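Long-range contact in FAD:protein FMN transferase (Pseudomonas stutzeri ATCC 14405 = CCUG 16156, PDB 5MGY), which probably transfers FMN from FAD to a threonine side chain of target proteins, releasing AMP, in a magnesium-dependent reaction: residues I253-K265 with I294-F306. Numbering follows the deposited sequence.
Sequences IEHHLAAVTVIDK and IAAFFVVREGQGF
Val260 lays its CG2 methyl over the centre of the Phe298 ring in a CH-pi contact, 4.0 Å from the ring centroid and only 8° off the normal. The valine's torsion explains the contact: CG2 lies opposite the backbone N across the CA-CB bond, with CG1 between the backbone N and the carbonyl carbon (chi1 53°). Leu257 meets the same ring differently, its CD1 coming in near the ring plane at the edge, 3.7 Å from CD1 of Phe298. With an alanine in place of Phe298, the Val260 methyl is likely to lose the ring it packs on, and a gap would probably open beside the Leu257 isobutyl group. Farther along, Val262 sets CG1 against CG2 of Ile294, a residue just before the second strand, at 3.7 Å, while its CG2 rests on the Ala296 methyl.

Leu257, Val260, Val262, Ala296 and Phe298 line one face of an antiparallel ladder between strands 257-264 and 295-301, adjacent members of the large sheet of this ApbE-family protein; the 28 residues linking the two segments are almost entirely helical. A classic beta bulge interrupts the ladder where Ala258 and Ala259 both face Val299. Val299 O accepts a hydrogen bond from Ala258 N (2.7 Å) and a weak one from Ala259 N, while Val299 N donates to Ala259 O at 2.7 Å. Beyond the bulge, Phe297 N donates to Thr261 O (3.0 Å).

On the other face, Thr261 OG1 hydrogen-bonds Thr226 OG1 of the neighbouring strand 222-227. Helix 267-292 covers the face of Leu257 and Val262 through Pro282 and Leu277, and carries Asp271 and Thr275, which with Ser157 bind the magnesium ion about 9 Å from the Val260 side chain.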
loop_
_atom_site.group_PDB
_atom_site.type_symbol
_atom_site.label_atom_id
_atom_site.label_comp_id
_atom_site.label_asym_id
_atom_site.label_seq_id
_atom_site.Cartn_x
_atom_site.Cartn_y
_atom_site.Cartn_z
ATOM N N ILE A 253 14.605 -8.744 5.378
ATOM C CA ILE A 253 14.009 -9.200 6.577
ATOM C C ILE A 253 14.232 -10.688 6.736
ATOM O O ILE A 253 14.170 -11.433 5.758
ATOM C CB ILE A 253 12.502 -8.913 6.604
ATOM C CG1 ILE A 253 11.795 -9.512 5.372
ATOM C CG2 ILE A 253 12.259 -7.428 6.712
ATOM C CD1 ILE A 253 10.331 -9.747 5.619
ATOM N N GLU A 254 14.472 -11.083 7.984
ATOM C CA GLU A 254 14.746 -12.463 8.360
ATOM C C GLU A 254 13.555 -13.192 8.928
ATOM O O GLU A 254 13.531 -14.386 8.869
ATOM C CB GLU A 254 15.870 -12.477 9.408
ATOM C CG GLU A 254 17.190 -11.918 8.871
ATOM C CD GLU A 254 18.356 -12.912 8.910
ATOM O OE1 GLU A 254 18.609 -13.594 9.932
ATOM O OE2 GLU A 254 19.023 -12.992 7.882
ATOM N N HIS A 255 12.598 -12.451 9.478
ATOM C CA HIS A 255 11.516 -12.985 10.338
ATOM C C HIS A 255 10.426 -13.750 9.584
ATOM O O HIS A 255 10.408 -13.812 8.358
ATOM C CB HIS A 255 10.845 -11.840 11.082
ATOM C CG HIS A 255 10.134 -10.886 10.178
ATOM N ND1 HIS A 255 10.484 -9.558 10.084
ATOM C CD2 HIS A 255 9.124 -11.069 9.294
ATOM C CE1 HIS A 255 9.700 -8.962 9.214
ATOM N NE2 HIS A 255 8.869 -9.857 8.720
ATOM N N HIS A 256 9.467 -14.263 10.338
ATOM C CA HIS A 256 8.514 -15.214 9.803
ATOM C C HIS A 256 7.131 -14.665 9.398
ATOM O O HIS A 256 6.308 -15.422 8.992
ATOM C CB HIS A 256 8.357 -16.332 10.819
ATOM C CG HIS A 256 9.627 -17.102 11.100
ATOM N ND1 HIS A 256 10.356 -17.752 10.114
ATOM C CD2 HIS A 256 10.254 -17.379 12.270
ATOM C CE1 HIS A 256 11.392 -18.356 10.658
ATOM N NE2 HIS A 256 11.352 -18.144 11.964
ATOM N N LEU A 257 6.844 -13.378 9.549
ATOM C CA LEU A 257 5.550 -12.813 9.094
ATOM C C LEU A 257 5.313 -12.965 7.596
ATOM O O LEU A 257 6.062 -12.422 6.804
ATOM C CB LEU A 257 5.466 -11.336 9.445
ATOM C CG LEU A 257 4.140 -10.620 9.221
ATOM C CD1 LEU A 257 3.022 -11.379 9.920
ATOM C CD2 LEU A 257 4.241 -9.210 9.791
ATOM N N ALA A 258 4.273 -13.711 7.215
ATOM C CA ALA A 258 4.020 -14.057 5.812
ATOM C C ALA A 258 3.003 -13.128 5.119
ATOM O O ALA A 258 3.045 -12.915 3.908
ATOM C CB ALA A 258 3.543 -15.493 5.706
ATOM N N ALA A 259 2.079 -12.598 5.895
ATOM C CA ALA A 259 1.147 -11.609 5.426
ATOM C C ALA A 259 0.618 -10.843 6.628
ATOM O O ALA A 259 0.557 -11.365 7.758
ATOM C CB ALA A 259 -0.008 -12.289 4.703
ATOM N N VAL A 260 0.215 -9.604 6.384
ATOM C CA VAL A 260 -0.430 -8.788 7.392
ATOM C C VAL A 260 -1.450 -7.935 6.642
ATOM O O VAL A 260 -1.288 -7.556 5.477
ATOM C CB VAL A 260 0.585 -8.027 8.252
ATOM C CG1 VAL A 260 1.525 -7.248 7.364
ATOM C CG2 VAL A 260 -0.085 -7.115 9.250
ATOM N N THR A 261 -2.562 -7.705 7.299
ATOM C CA THR A 261 -3.668 -7.081 6.667
ATOM C C THR A 261 -3.978 -5.958 7.589
ATOM O O THR A 261 -4.080 -6.205 8.753
ATOM C CB THR A 261 -4.872 -8.038 6.594
ATOM O OG1 THR A 261 -4.628 -9.071 5.635
ATOM C CG2 THR A 261 -6.064 -7.297 6.168
ATOM N N VAL A 262 -4.147 -4.735 7.084
ATOM C CA VAL A 262 -4.561 -3.623 7.927
ATOM C C VAL A 262 -5.884 -3.018 7.455
ATOM O O VAL A 262 -6.188 -3.022 6.277
ATOM C CB VAL A 262 -3.464 -2.569 7.959
ATOM C CG1 VAL A 262 -3.892 -1.281 8.685
ATOM C CG2 VAL A 262 -2.245 -3.144 8.650
ATOM N N ILE A 263 -6.645 -2.484 8.392
ATOM C CA ILE A 263 -7.935 -1.918 8.132
ATOM C C ILE A 263 -7.926 -0.566 8.786
ATOM O O ILE A 263 -7.617 -0.446 9.986
ATOM C CB ILE A 263 -9.075 -2.860 8.653
ATOM C CG1 ILE A 263 -8.848 -4.255 8.002
ATOM C CG2 ILE A 263 -10.469 -2.274 8.371
ATOM C CD1 ILE A 263 -10.041 -5.145 7.852
ATOM N N ASP A 264 -8.198 0.437 7.969
ATOM C CA ASP A 264 -8.206 1.818 8.364
ATOM C C ASP A 264 -9.187 2.555 7.422
ATOM O O ASP A 264 -9.462 2.113 6.287
ATOM C CB ASP A 264 -6.797 2.351 8.200
ATOM C CG ASP A 264 -6.578 3.732 8.834
ATOM O OD1 ASP A 264 -5.730 3.734 9.763
ATOM O OD2 ASP A 264 -7.142 4.795 8.398
ATOM N N LYS A 265 -9.690 3.684 7.892
ATOM C CA LYS A 265 -10.576 4.492 7.068
ATOM C C LYS A 265 -9.867 5.110 5.862
ATOM O O LYS A 265 -10.457 5.289 4.821
ATOM C CB LYS A 265 -11.273 5.557 7.901
ATOM C CG LYS A 265 -10.392 6.676 8.238
ATOM C CD LYS A 265 -10.832 7.465 9.447
ATOM C CE LYS A 265 -9.573 8.145 10.031
ATOM N NZ LYS A 265 -9.988 9.067 11.113
ATOM N N ILE A 294 -4.003 -0.092 15.880
ATOM C CA ILE A 294 -4.235 -0.416 14.504
ATOM C C ILE A 294 -5.069 -1.690 14.464
ATOM O O ILE A 294 -4.819 -2.619 15.231
ATOM C CB ILE A 294 -2.915 -0.633 13.771
ATOM C CG1 ILE A 294 -2.120 0.672 13.790
ATOM C CG2 ILE A 294 -3.166 -1.113 12.349
ATOM C CD1 ILE A 294 -0.672 0.520 13.334
ATOM N N ALA A 295 -6.052 -1.716 13.564
ATOM C CA ALA A 295 -6.752 -2.924 13.305
ATOM C C ALA A 295 -5.917 -3.736 12.296
ATOM O O ALA A 295 -5.726 -3.318 11.144
ATOM C CB ALA A 295 -8.138 -2.629 12.779
ATOM N N ALA A 296 -5.396 -4.871 12.738
ATOM C CA ALA A 296 -4.536 -5.686 11.890
ATOM C C ALA A 296 -4.691 -7.188 12.168
ATOM O O ALA A 296 -5.023 -7.574 13.294
ATOM C CB ALA A 296 -3.086 -5.277 12.109
ATOM N N PHE A 297 -4.399 -8.006 11.158
ATOM C CA PHE A 297 -4.541 -9.460 11.196
ATOM C C PHE A 297 -3.274 -10.055 10.582
ATOM O O PHE A 297 -3.057 -9.951 9.371
ATOM C CB PHE A 297 -5.766 -9.850 10.370
ATOM C CG PHE A 297 -6.055 -11.321 10.318
ATOM C CD1 PHE A 297 -6.994 -11.863 11.227
ATOM C CD2 PHE A 297 -5.461 -12.162 9.368
ATOM C CE1 PHE A 297 -7.323 -13.216 11.197
ATOM C CE2 PHE A 297 -5.783 -13.518 9.342
ATOM C CZ PHE A 297 -6.698 -14.050 10.270
ATOM N N PHE A 298 -2.443 -10.669 11.411
ATOM C CA PHE A 298 -1.158 -11.220 11.010
ATOM C C PHE A 298 -1.175 -12.700 10.600
ATOM O O PHE A 298 -1.936 -13.452 11.129
ATOM C CB PHE A 298 -0.223 -11.109 12.189
ATOM C CG PHE A 298 0.091 -9.739 12.586
ATOM C CD1 PHE A 298 1.371 -9.224 12.398
ATOM C CD2 PHE A 298 -0.866 -8.935 13.148
ATOM C CE1 PHE A 298 1.674 -7.929 12.764
ATOM C CE2 PHE A 298 -0.555 -7.638 13.515
ATOM C CZ PHE A 298 0.710 -7.130 13.323
ATOM N N VAL A 299 -0.342 -13.111 9.642
ATOM C CA VAL A 299 -0.192 -14.516 9.297
ATOM C C VAL A 299 1.266 -14.913 9.451
ATOM O O VAL A 299 2.115 -14.620 8.606
ATOM C CB VAL A 299 -0.704 -14.864 7.897
ATOM C CG1 VAL A 299 -0.643 -16.357 7.668
ATOM C CG2 VAL A 299 -2.159 -14.463 7.791
ATOM N N VAL A 300 1.522 -15.625 10.544
ATOM C CA VAL A 300 2.843 -16.054 10.944
ATOM C C VAL A 300 2.971 -17.531 10.682
ATOM O O VAL A 300 2.074 -18.377 11.040
ATOM C CB VAL A 300 3.098 -15.806 12.431
ATOM C CG1 VAL A 300 4.561 -16.054 12.722
ATOM C CG2 VAL A 300 2.659 -14.411 12.830
ATOM N N ARG A 301 4.070 -17.792 9.980
ATOM C CA ARG A 301 4.495 -19.102 9.580
ATOM C C ARG A 301 5.233 -19.686 10.751
ATOM O O ARG A 301 6.285 -19.218 11.148
ATOM C CB ARG A 301 5.414 -18.967 8.394
ATOM C CG ARG A 301 6.427 -20.057 8.239
ATOM C CD ARG A 301 5.776 -21.351 7.895
ATOM N NE ARG A 301 5.766 -21.636 6.465
ATOM C CZ ARG A 301 6.270 -22.784 5.963
ATOM N NH1 ARG A 301 6.210 -23.045 4.686
ATOM N NH2 ARG A 301 6.854 -23.684 6.712
ATOM N N GLU A 302 4.628 -20.699 11.319
ATOM C CA GLU A 302 5.177 -21.357 12.489
ATOM C C GLU A 302 5.134 -22.851 12.275
ATOM O O GLU A 302 4.104 -23.388 11.903
ATOM C CB GLU A 302 4.364 -20.907 13.720
ATOM C CG GLU A 302 4.794 -21.414 15.072
ATOM C CD GLU A 302 5.992 -20.713 15.736
ATOM O OE1 GLU A 302 6.195 -19.467 15.766
ATOM O OE2 GLU A 302 6.770 -21.489 16.270
ATOM N N GLY A 303 6.263 -23.509 12.485
ATOM C CA GLY A 303 6.359 -24.959 12.388
ATOM C C GLY A 303 5.681 -25.633 11.205
ATOM O O GLY A 303 4.796 -26.487 11.369
ATOM N N GLN A 304 6.098 -25.252 10.007
ATOM C CA GLN A 304 5.561 -25.839 8.753
ATOM C C GLN A 304 4.039 -25.777 8.709
ATOM O O GLN A 304 3.352 -26.762 8.497
ATOM C CB GLN A 304 6.068 -27.256 8.512
ATOM C CG GLN A 304 7.487 -27.283 7.995
ATOM C CD GLN A 304 7.945 -28.627 7.516
ATOM O OE1 GLN A 304 8.925 -28.681 6.787
ATOM N NE2 GLN A 304 7.278 -29.719 7.935
ATOM N N GLY A 305 3.544 -24.591 8.998
ATOM C CA GLY A 305 2.126 -24.311 9.054
ATOM C C GLY A 305 1.954 -22.820 9.288
ATOM O O GLY A 305 2.910 -22.016 9.182
ATOM N N PHE A 306 0.714 -22.420 9.573
ATOM C CA PHE A 306 0.493 -21.006 9.869
ATOM C C PHE A 306 -0.281 -20.732 11.137
ATOM O O PHE A 306 -1.199 -21.461 11.463
ATOM C CB PHE A 306 -0.189 -20.344 8.686
ATOM C CG PHE A 306 0.665 -20.267 7.474
ATOM C CD1 PHE A 306 1.736 -19.377 7.404
ATOM C CD2 PHE A 306 0.420 -21.071 6.386
ATOM C CE1 PHE A 306 2.538 -19.295 6.279
ATOM C CE2 PHE A 306 1.240 -20.996 5.268
ATOM C CZ PHE A 306 2.290 -20.094 5.202
#